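Local structure of L-Ribose isomerase (Acinetobacter, 4Q0S) at residues Thr123-Val128 / Arg214-Tyr219; Ala55-Ala60 / Glu69-Met74; Ser173-Leu178 / Leu198-Cys203. The protein isomerises the aldopentose L-ribose, probably to the ketose L-ribulose, at a metal-dependent site inside a cupin barrel. All coordinates share one frame; numbering follows the deposited sequence.

Contact 1 (Thr123-Val128 / Arg214-Tyr219). With CO (cobalt (II) ion), chain B; RB0 (D-ribitol), chain C.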
loop_
_atom_site.group_PDB
_atom_site.type_symbol
_atom_site.label_atom_id
_atom_site.label_comp_id
_atom_site.label_asym_id
_atom_site.label_seq_id
_atom_site.Cartn_x
_atom_site.Cartn_y
_atom_site.Cartn_z
ATOM N N THR A 123 -21.877 6.360 17.471
ATOM C CA THR A 123 -22.144 5.273 16.542
ATOM C C THR A 123 -20.830 5.089 15.761
ATOM O O THR A 123 -20.247 6.067 15.274
ATOM C CB THR A 123 -23.280 5.631 15.560
ATOM O OG1 THR A 123 -24.540 5.568 16.240
ATOM C CG2 THR A 123 -23.284 4.667 14.375
ATOM N N GLU A 124 -20.377 3.841 15.645
ATOM C CA GLU A 124 -19.124 3.526 14.957
ATOM C C GLU A 124 -19.328 2.710 13.677
ATOM O O GLU A 124 -20.397 2.148 13.445
ATOM C CB GLU A 124 -18.208 2.712 15.886
ATOM C CG GLU A 124 -17.960 3.325 17.262
ATOM C CD GLU A 124 -17.296 2.357 18.241
ATOM O OE1 GLU A 124 -16.976 1.214 17.857
ATOM O OE2 GLU A 124 -17.101 2.739 19.411
ATOM N N SER A 125 -18.277 2.660 12.860
ATOM C CA SER A 125 -18.254 1.883 11.626
ATOM C C SER A 125 -16.823 1.356 11.537
ATOM O O SER A 125 -15.875 2.071 11.894
ATOM C CB SER A 125 -18.577 2.749 10.404
ATOM O OG SER A 125 -17.478 3.568 10.033
ATOM N N TYR A 126 -16.664 0.114 11.086
ATOM C CA TYR A 126 -15.338 -0.488 10.997
ATOM C C TYR A 126 -14.909 -0.861 9.592
ATOM O O TYR A 126 -15.706 -1.338 8.787
ATOM C CB TYR A 126 -15.253 -1.762 11.850
ATOM C CG TYR A 126 -15.818 -1.635 13.238
ATOM C CD1 TYR A 126 -15.401 -0.617 14.089
ATOM C CD2 TYR A 126 -16.767 -2.546 13.706
ATOM C CE1 TYR A 126 -15.911 -0.502 15.374
ATOM C CE2 TYR A 126 -17.287 -2.445 14.992
ATOM C CZ TYR A 126 -16.856 -1.419 15.821
ATOM O OH TYR A 126 -17.382 -1.295 17.085
ATOM N N GLU A 127 -13.626 -0.666 9.327
ATOM C CA GLU A 127 -13.020 -1.008 8.050
ATOM C C GLU A 127 -11.706 -1.698 8.412
ATOM O O GLU A 127 -10.808 -1.064 8.959
ATOM C CB GLU A 127 -12.733 0.262 7.239
ATOM C CG GLU A 127 -12.060 0.010 5.900
ATOM C CD GLU A 127 -11.436 1.265 5.310
ATOM O OE1 GLU A 127 -12.099 2.323 5.306
ATOM O OE2 GLU A 127 -10.283 1.187 4.840
ATOM N N VAL A 128 -11.597 -2.995 8.142
ATOM C CA VAL A 128 -10.363 -3.701 8.459
ATOM C C VAL A 128 -9.330 -3.390 7.379
ATOM O O VAL A 128 -9.609 -3.510 6.187
ATOM C CB VAL A 128 -10.588 -5.234 8.547
ATOM C CG1 VAL A 128 -9.244 -5.956 8.740
ATOM C CG2 VAL A 128 -11.528 -5.556 9.716
ATOM N N ARG A 214 -9.661 0.826 10.641
ATOM C CA ARG A 214 -9.949 2.236 10.507
ATOM C C ARG A 214 -11.371 2.453 11.042
ATOM O O ARG A 214 -12.324 1.833 10.567
ATOM C CB ARG A 214 -9.854 2.634 9.031
ATOM C CG ARG A 214 -10.108 4.102 8.750
ATOM C CD ARG A 214 -10.076 4.363 7.247
ATOM N NE ARG A 214 -8.721 4.385 6.689
ATOM C CZ ARG A 214 -8.064 5.504 6.389
ATOM N NH1 ARG A 214 -6.838 5.444 5.885
ATOM N NH2 ARG A 214 -8.639 6.683 6.595
ATOM N N GLU A 215 -11.514 3.304 12.053
ATOM C CA GLU A 215 -12.838 3.577 12.592
ATOM C C GLU A 215 -13.314 4.961 12.187
ATOM O O GLU A 215 -12.588 5.943 12.324
ATOM C CB GLU A 215 -12.861 3.481 14.123
ATOM C CG GLU A 215 -14.241 3.836 14.705
ATOM C CD GLU A 215 -14.277 3.817 16.216
ATOM O OE1 GLU A 215 -14.105 2.727 16.791
ATOM O OE2 GLU A 215 -14.479 4.892 16.830
ATOM N N VAL A 216 -14.535 5.021 11.670
ATOM C CA VAL A 216 -15.152 6.274 11.275
ATOM C C VAL A 216 -16.424 6.331 12.112
ATOM O O VAL A 216 -17.335 5.525 11.932
ATOM C CB VAL A 216 -15.492 6.290 9.763
ATOM C CG1 VAL A 216 -16.370 7.476 9.440
ATOM C CG2 VAL A 216 -14.210 6.377 8.950
ATOM N N SER A 217 -16.475 7.268 13.048
ATOM C CA SER A 217 -17.635 7.359 13.919
ATOM C C SER A 217 -18.043 8.796 14.154
ATOM O O SER A 217 -17.472 9.724 13.572
ATOM C CB SER A 217 -17.302 6.724 15.266
ATOM O OG SER A 217 -16.418 7.567 15.986
ATOM N N THR A 218 -19.050 8.972 15.005
ATOM C CA THR A 218 -19.504 10.302 15.364
ATOM C C THR A 218 -18.520 10.761 16.438
ATOM O O THR A 218 -17.680 9.973 16.887
ATOM C CB THR A 218 -20.966 10.287 15.906
ATOM O OG1 THR A 218 -21.077 9.362 16.989
ATOM C CG2 THR A 218 -21.940 9.872 14.807
ATOM N N TYR A 219 -18.620 12.020 16.850
ATOM C CA TYR A 219 -17.704 12.592 17.835
ATOM C C TYR A 219 -17.385 11.717 19.044
ATOM O O TYR A 219 -18.267 11.081 19.619
ATOM C CB TYR A 219 -18.239 13.936 18.324
ATOM C CG TYR A 219 -17.228 14.751 19.095
ATOM C CD1 TYR A 219 -16.236 15.474 18.435
ATOM C CD2 TYR A 219 -17.269 14.810 20.490
ATOM C CE1 TYR A 219 -15.310 16.239 19.143
ATOM C CE2 TYR A 219 -16.347 15.575 21.212
ATOM C CZ TYR A 219 -15.373 16.287 20.531
ATOM O OH TYR A 219 -14.476 17.057 21.233
HETATM CO CO CO B . -16.690 1.691 20.995
HETATM C C1 RB0 C . -12.279 2.369 22.622
HETATM O O1 RB0 C . -11.619 2.736 23.822
HETATM C C2 RB0 C . -12.438 3.595 21.735
HETATM O O2 RB0 C . -13.434 4.461 22.276
HETATM C C3 RB0 C . -12.797 3.178 20.294
HETATM O O3 RB0 C . -12.719 4.305 19.433
HETATM C C4 RB0 C . -14.184 2.535 20.177
HETATM O O4 RB0 C . -14.985 2.905 21.289
HETATM C C5 RB0 C . -14.056 1.016 20.107
HETATM O O5 RB0 C . -15.328 0.430 19.830
HETATM O O HOH W 1 -14.779 2.581 8.959
#
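E127 and R214 form a hydrogen-bonded antiparallel pair, and Y126 and E215 the adjoining non-hydrogen-bonded one; the short strand axes approach to 4.7 Å at 156°. R214 N reaches E127 O at 2.8 Å, and E127 N returns a bond to R214 O. Farther along, hydroxyls join the backbone pairing. S125 places OG between its backbone N and carbonyl carbon (chi1 76°), from where it donates 2.7 Å to an in-plane lone pair of V216 O. T218 OG1 accepts T123 N at 3.1 Å, while T218 N bonds back to T123 O.

Y126 and E215 share the sheet face that looks onto the ligand. Y126 lies alongside E215, ring edge toward OE1, and its phenol OH donates 2.7 Å to E124 OE1. That grip leaves E124 OE2 to bind cobalt at 1.9 Å. The carboxylates of E124 and E215 stack with planes 20° apart, OE1 to OE1 3.4 Å, an approach probably eased by the cobalt at E124 OE2 and the salt bridge of E215 OE2 to K104. E215 OE2 also accepts a bond from ribitol O3. On the reverse face E127 and R214 run side by side; E127 pairs with K190, and both pair reciprocally with R214 and E127 of the second subunit.

E124 thus contributes one of the metal's protein ligands, beside three histidines, and E215 accepts from the sugar hydroxyl, with Y126 as a second-shell support, consistent with metal-assisted aldose–ketose isomerisation.

Contact 2 (Ala55-Ala60 / Glu69-Met74)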
loop_
_atom_site.group_PDB
_atom_site.type_symbol
_atom_site.label_atom_id
_atom_site.label_comp_id
_atom_site.label_asym_id
_atom_site.label_seq_id
_atom_site.Cartn_x
_atom_site.Cartn_y
_atom_site.Cartn_z
ATOM N N ALA A 55 -5.573 -1.837 35.717
ATOM C CA ALA A 55 -4.341 -2.222 36.398
ATOM C C ALA A 55 -3.891 -3.660 36.161
ATOM O O ALA A 55 -2.704 -3.916 35.966
ATOM C CB ALA A 55 -4.491 -1.973 37.897
ATOM N N ASP A 56 -4.823 -4.605 36.184
ATOM C CA ASP A 56 -4.452 -5.997 35.977
ATOM C C ASP A 56 -4.203 -6.339 34.507
ATOM O O ASP A 56 -3.908 -7.488 34.174
ATOM C CB ASP A 56 -5.524 -6.927 36.557
ATOM C CG ASP A 56 -6.914 -6.588 36.066
ATOM O OD1 ASP A 56 -7.094 -6.448 34.838
ATOM O OD2 ASP A 56 -7.830 -6.468 36.908
ATOM N N GLN A 57 -4.317 -5.344 33.630
ATOM C CA GLN A 57 -4.097 -5.577 32.206
ATOM C C GLN A 57 -2.666 -5.286 31.793
ATOM O O GLN A 57 -2.242 -5.642 30.695
ATOM C CB GLN A 57 -5.068 -4.744 31.368
ATOM C CG GLN A 57 -6.499 -5.226 31.502
ATOM C CD GLN A 57 -6.602 -6.725 31.312
ATOM O OE1 GLN A 57 -6.403 -7.241 30.213
ATOM N NE2 GLN A 57 -6.896 -7.437 32.391
ATOM N N TYR A 58 -1.921 -4.640 32.681
ATOM C CA TYR A 58 -0.529 -4.331 32.403
ATOM C C TYR A 58 0.280 -5.614 32.302
ATOM O O TYR A 58 1.368 -5.624 31.730
ATOM C CB TYR A 58 0.026 -3.416 33.493
ATOM C CG TYR A 58 -0.380 -1.979 33.288
ATOM C CD1 TYR A 58 0.319 -1.160 32.401
ATOM C CD2 TYR A 58 -1.499 -1.449 33.932
ATOM C CE1 TYR A 58 -0.084 0.147 32.157
ATOM C CE2 TYR A 58 -1.914 -0.141 33.692
ATOM C CZ TYR A 58 -1.204 0.650 32.802
ATOM O OH TYR A 58 -1.631 1.932 32.532
ATOM N N ASP A 59 -0.262 -6.704 32.838
ATOM C CA ASP A 59 0.433 -7.983 32.766
ATOM C C ASP A 59 0.570 -8.429 31.316
ATOM O O ASP A 59 1.201 -9.443 31.027
ATOM C CB ASP A 59 -0.303 -9.066 33.562
ATOM C CG ASP A 59 0.060 -9.059 35.039
ATOM O OD1 ASP A 59 1.226 -8.756 35.369
ATOM O OD2 ASP A 59 -0.816 -9.377 35.869
ATOM N N ALA A 60 -0.039 -7.682 30.403
ATOM C CA ALA A 60 0.069 -8.021 28.996
ATOM C C ALA A 60 1.538 -7.873 28.616
ATOM O O ALA A 60 2.028 -8.546 27.712
ATOM C CB ALA A 60 -0.785 -7.083 28.158
ATOM N N GLU A 69 -1.452 -13.859 24.262
ATOM C CA GLU A 69 -2.282 -13.969 25.452
ATOM C C GLU A 69 -3.463 -13.001 25.472
ATOM O O GLU A 69 -3.387 -11.896 24.936
ATOM C CB GLU A 69 -1.422 -13.748 26.698
ATOM C CG GLU A 69 -0.281 -14.744 26.832
ATOM C CD GLU A 69 0.628 -14.424 27.998
ATOM O OE1 GLU A 69 1.227 -13.326 28.009
ATOM O OE2 GLU A 69 0.743 -15.268 28.906
ATOM N N PRO A 70 -4.577 -13.413 26.100
ATOM C CA PRO A 70 -5.773 -12.573 26.185
ATOM C C PRO A 70 -5.708 -11.451 27.222
ATOM O O PRO A 70 -5.811 -11.689 28.431
ATOM C CB PRO A 70 -6.878 -13.580 26.493
ATOM C CG PRO A 70 -6.165 -14.607 27.329
ATOM C CD PRO A 70 -4.856 -14.781 26.579
ATOM N N TYR A 71 -5.523 -10.227 26.737
ATOM C CA TYR A 71 -5.480 -9.051 27.594
ATOM C C TYR A 71 -6.252 -7.941 26.895
ATOM O O TYR A 71 -6.485 -8.009 25.685
ATOM C CB TYR A 71 -4.033 -8.624 27.855
ATOM C CG TYR A 71 -3.335 -9.483 28.888
ATOM C CD1 TYR A 71 -3.562 -9.286 30.253
ATOM C CD2 TYR A 71 -2.484 -10.518 28.505
ATOM C CE1 TYR A 71 -2.960 -10.102 31.213
ATOM C CE2 TYR A 71 -1.876 -11.344 29.455
ATOM C CZ TYR A 71 -2.121 -11.128 30.808
ATOM O OH TYR A 71 -1.538 -11.945 31.752
ATOM N N GLU A 72 -6.669 -6.935 27.658
ATOM C CA GLU A 72 -7.424 -5.830 27.093
ATOM C C GLU A 72 -6.526 -4.599 27.017
ATOM O O GLU A 72 -6.283 -3.906 28.012
ATOM C CB GLU A 72 -8.689 -5.580 27.933
ATOM C CG GLU A 72 -9.488 -6.880 28.110
ATOM C CD GLU A 72 -10.811 -6.728 28.850
ATOM O OE1 GLU A 72 -10.962 -5.789 29.658
ATOM O OE2 GLU A 72 -11.698 -7.576 28.624
ATOM N N ALA A 73 -6.024 -4.361 25.808
ATOM C CA ALA A 73 -5.123 -3.255 25.524
ATOM C C ALA A 73 -5.098 -3.045 24.012
ATOM O O ALA A 73 -5.272 -3.992 23.236
ATOM C CB ALA A 73 -3.729 -3.577 26.034
ATOM N N MET A 74 -4.866 -1.807 23.593
ATOM C CA MET A 74 -4.850 -1.495 22.174
ATOM C C MET A 74 -4.227 -0.137 21.948
ATOM O O MET A 74 -3.951 0.604 22.893
ATOM C CB MET A 74 -6.279 -1.447 21.640
ATOM C CG MET A 74 -7.024 -0.209 22.130
ATOM S SD MET A 74 -8.788 -0.250 21.828
ATOM C CE MET A 74 -8.786 -0.181 20.023
HETATM O O HOH W 2 1.930 -11.301 29.416
HETATM O O HOH W 3 -2.504 -11.831 34.216
#
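Q57 and A60 meet E72 and Y71 where the short 3-10 segment and type I turn of 55-60 lie against the chain entering strand 73-82. The hydrogen bonding across the contact centres on one amide. Q57 OE1 accepts E72 N at 2.6 Å, a straight bond (165° at the hydrogen) that arrives tilted 19° from the carbonyl plane. The Q57 chain is bent at chi2 (-49°), which turns its amide back toward the E72 backbone. Its other end, NE2, donates 2.6 Å to D56 OD1, close to the amide plane, and so fixes which way round the amide stands. Glutamine suits the place because a single flat group both accepts from a backbone N-H and donates to a carboxylate.

The apolar part belongs to Y71. A60 CA lies over one face of its ring, 3.7 Å from the centroid, in a CH-pi contact, while A60 CB reaches Y71 CG at 3.6 Å; so small a residue lets backbone and ring come this close. Toward the phenol end the same face is met by the D59 carbonyl carbon, and D59 CB is 3.6 Å from Y71 OH. Q57 OE1 comes in at the ring edge instead.

A water bridges the two segments: it lies 2.6 Å from Y71 OH and makes a weak bond to D59 OD2, whereas D59 OD1 is bonded to R14 N.

Within the fold, this turn links strand 50-52 to helix 60-63. E72 packs on P115 and P116 of strand 113-118, its carboxylate in a salt bridge with R171, and R171 also forms a salt bridge with D56, tying both segments to the same loop.

Contact 3 (Ser173-Leu178 / Leu198-Cys203). With CO (cobalt (II) ion), chain B; RB0 (D-ribitol), chain C.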
loop_
_atom_site.group_PDB
_atom_site.type_symbol
_atom_site.label_atom_id
_atom_site.label_comp_id
_atom_site.label_asym_id
_atom_site.label_seq_id
_atom_site.Cartn_x
_atom_site.Cartn_y
_atom_site.Cartn_z
ATOM N N SER A 173 -16.788 -12.689 32.419
ATOM C CA SER A 173 -18.198 -12.336 32.539
ATOM C C SER A 173 -18.598 -11.029 31.860
ATOM O O SER A 173 -19.770 -10.831 31.542
ATOM C CB SER A 173 -18.601 -12.286 34.017
ATOM O OG SER A 173 -17.922 -11.251 34.700
ATOM N N SER A 174 -17.640 -10.137 31.630
ATOM C CA SER A 174 -17.968 -8.869 30.991
ATOM C C SER A 174 -18.423 -9.082 29.546
ATOM O O SER A 174 -19.045 -8.204 28.947
ATOM C CB SER A 174 -16.760 -7.923 31.021
ATOM O OG SER A 174 -15.706 -8.402 30.203
ATOM N N TYR A 175 -18.127 -10.259 29.002
ATOM C CA TYR A 175 -18.483 -10.588 27.622
ATOM C C TYR A 175 -19.806 -11.344 27.462
ATOM O O TYR A 175 -20.306 -11.492 26.346
ATOM C CB TYR A 175 -17.365 -11.414 26.979
ATOM C CG TYR A 175 -16.055 -10.674 26.804
ATOM C CD1 TYR A 175 -15.215 -10.428 27.891
ATOM C CD2 TYR A 175 -15.664 -10.207 25.546
ATOM C CE1 TYR A 175 -14.018 -9.735 27.730
ATOM C CE2 TYR A 175 -14.469 -9.510 25.373
ATOM C CZ TYR A 175 -13.650 -9.276 26.467
ATOM O OH TYR A 175 -12.473 -8.575 26.299
ATOM N N GLU A 176 -20.357 -11.813 28.581
ATOM C CA GLU A 176 -21.603 -12.579 28.608
ATOM C C GLU A 176 -22.710 -12.130 27.663
ATOM O O GLU A 176 -23.238 -12.932 26.898
ATOM C CB GLU A 176 -22.166 -12.605 30.030
ATOM C CG GLU A 176 -21.598 -13.689 30.924
ATOM C CD GLU A 176 -21.878 -15.080 30.391
ATOM O OE1 GLU A 176 -21.045 -15.601 29.619
ATOM O OE2 GLU A 176 -22.939 -15.645 30.736
ATOM N N LYS A 177 -23.065 -10.853 27.722
ATOM C CA LYS A 177 -24.137 -10.310 26.891
ATOM C C LYS A 177 -23.795 -10.043 25.425
ATOM O O LYS A 177 -24.688 -9.762 24.620
ATOM C CB LYS A 177 -24.671 -9.014 27.514
ATOM C CG LYS A 177 -25.515 -9.207 28.761
ATOM C CD LYS A 177 -25.961 -7.860 29.310
ATOM C CE LYS A 177 -27.140 -7.991 30.262
ATOM N NZ LYS A 177 -26.835 -8.805 31.466
ATOM N N LEU A 178 -22.515 -10.112 25.074
ATOM C CA LEU A 178 -22.105 -9.865 23.691
ATOM C C LEU A 178 -22.113 -11.188 22.942
ATOM O O LEU A 178 -21.075 -11.669 22.480
ATOM C CB LEU A 178 -20.707 -9.230 23.655
ATOM C CG LEU A 178 -20.637 -7.807 24.222
ATOM C CD1 LEU A 178 -20.994 -7.809 25.709
ATOM C CD2 LEU A 178 -19.234 -7.240 24.007
ATOM N N LEU A 198 -23.686 -2.834 23.081
ATOM C CA LEU A 198 -22.492 -3.380 23.708
ATOM C C LEU A 198 -21.628 -4.002 22.623
ATOM O O LEU A 198 -22.126 -4.704 21.741
ATOM C CB LEU A 198 -22.854 -4.462 24.721
ATOM C CG LEU A 198 -23.481 -4.039 26.049
ATOM C CD1 LEU A 198 -24.057 -5.270 26.736
ATOM C CD2 LEU A 198 -22.427 -3.365 26.925
ATOM N N HIS A 199 -20.329 -3.743 22.679
ATOM C CA HIS A 199 -19.429 -4.318 21.697
ATOM C C HIS A 199 -18.009 -4.438 22.220
ATOM O O HIS A 199 -17.611 -3.757 23.166
ATOM C CB HIS A 199 -19.449 -3.511 20.392
ATOM C CG HIS A 199 -19.080 -2.069 20.557
ATOM N ND1 HIS A 199 -19.929 -1.140 21.119
ATOM C CD2 HIS A 199 -17.942 -1.402 20.252
ATOM C CE1 HIS A 199 -19.328 0.037 21.156
ATOM N NE2 HIS A 199 -18.121 -0.094 20.636
ATOM N N ALA A 200 -17.270 -5.346 21.597
ATOM C CA ALA A 200 -15.885 -5.622 21.923
ATOM C C ALA A 200 -15.315 -6.311 20.690
ATOM O O ALA A 200 -16.061 -6.789 19.835
ATOM C CB ALA A 200 -15.798 -6.556 23.134
ATOM N N PHE A 201 -13.995 -6.345 20.580
ATOM C CA PHE A 201 -13.379 -7.002 19.447
ATOM C C PHE A 201 -11.940 -7.367 19.747
ATOM O O PHE A 201 -11.305 -6.769 20.612
ATOM C CB PHE A 201 -13.480 -6.120 18.195
ATOM C CG PHE A 201 -12.861 -4.753 18.341
ATOM C CD1 PHE A 201 -11.490 -4.570 18.180
ATOM C CD2 PHE A 201 -13.662 -3.640 18.598
ATOM C CE1 PHE A 201 -10.923 -3.289 18.270
ATOM C CE2 PHE A 201 -13.106 -2.358 18.690
ATOM C CZ PHE A 201 -11.733 -2.184 18.523
ATOM N N ARG A 202 -11.438 -8.371 19.040
ATOM C CA ARG A 202 -10.071 -8.816 19.237
ATOM C C ARG A 202 -9.452 -9.220 17.912
ATOM O O ARG A 202 -10.140 -9.378 16.901
ATOM C CB ARG A 202 -10.019 -10.045 20.152
ATOM C CG ARG A 202 -10.457 -11.329 19.443
ATOM C CD ARG A 202 -10.081 -12.600 20.213
ATOM N NE ARG A 202 -10.338 -13.799 19.414
ATOM C CZ ARG A 202 -10.031 -15.037 19.790
ATOM N NH1 ARG A 202 -9.451 -15.255 20.966
ATOM N NH2 ARG A 202 -10.291 -16.060 18.982
ATOM N N CYS A 203 -8.139 -9.393 17.955
ATOM C CA CYS A 203 -7.365 -9.860 16.829
ATOM C C CYS A 203 -7.189 -11.343 17.149
ATOM O O CYS A 203 -6.855 -11.692 18.282
ATOM C CB CYS A 203 -5.997 -9.176 16.810
ATOM S SG CYS A 203 -4.840 -9.864 15.611
HETATM CO CO CO B . -16.690 1.691 20.995
HETATM C C1 RB0 C . -12.279 2.369 22.622
HETATM O O1 RB0 C . -11.619 2.736 23.822
HETATM C C2 RB0 C . -12.438 3.595 21.735
HETATM O O2 RB0 C . -13.434 4.461 22.276
HETATM C C3 RB0 C . -12.797 3.178 20.294
HETATM O O3 RB0 C . -12.719 4.305 19.433
HETATM C C4 RB0 C . -14.184 2.535 20.177
HETATM O O4 RB0 C . -14.985 2.905 21.289
HETATM C C5 RB0 C . -14.056 1.016 20.107
HETATM O O5 RB0 C . -15.328 0.430 19.830
#
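L178 packs on A200 of strand 199-202 and on the neighbouring L198, on the side of this cupin-barrel strand turned away from the metal. The type I turn from Y175 to L178, closed by L178 N to Y175 O at 2.9 Å, brings Y175, K177 and L178 against 198-203, and the contact is wholly apolar. The CB of L178 is directed toward the strand, and its two methyls divide the contact. The CD2 branch settles on A200 CB at 3.6 Å and touches the H199 backbone at the carbonyl carbon, 3.5 Å away. The other branch, CD1, reaches L198 CB at 4.0 Å, the two leucine side chains crossing at about a right angle. A methyl at A200 is small enough to be met by two partners, since Y175 CE2 also approaches its CB, at 3.9 Å and obliquely to the ring. At the exposed border K177 lends only its aliphatic part, CB lying 3.9 Å from L198 CD1.

Alternation along the strand sends H199 and F201 the opposite way, toward the ribitol. F201 turns an edge to the sugar, CE2 lying 3.7 Å from O5. With chi1 at 58° the H199 ring swings to the ligand side, its edge toward ribitol O5. The imidazole is gripped at both nitrogens: ND1 is hydrogen-bonded to H197 O, and NE2 binds the cobalt at 2.3 Å.

Contacts 1 and 3 meet at the active site, their centres about 17 Å apart: each supplies a cobalt ligand, completed by H117 and H119 together with ribitol O4 and O5. E124 OE2 and H199 NE2 lie 3.3 Å apart, and Y126 OH packs 3.2 Å from H199 CD2. Contact 3 is nested within the chain loop that contact 1 closes. Contact 2 stands farther off, about 23 Å from contact 1 centre to centre, with about 7 Å between nearest atoms. It touches contact 3 directly, where E72 OE2 is 2.6 Å from Y175 OH and M74 CE lies 3.9 Å from F201 CZ, a ring that borders the sugar.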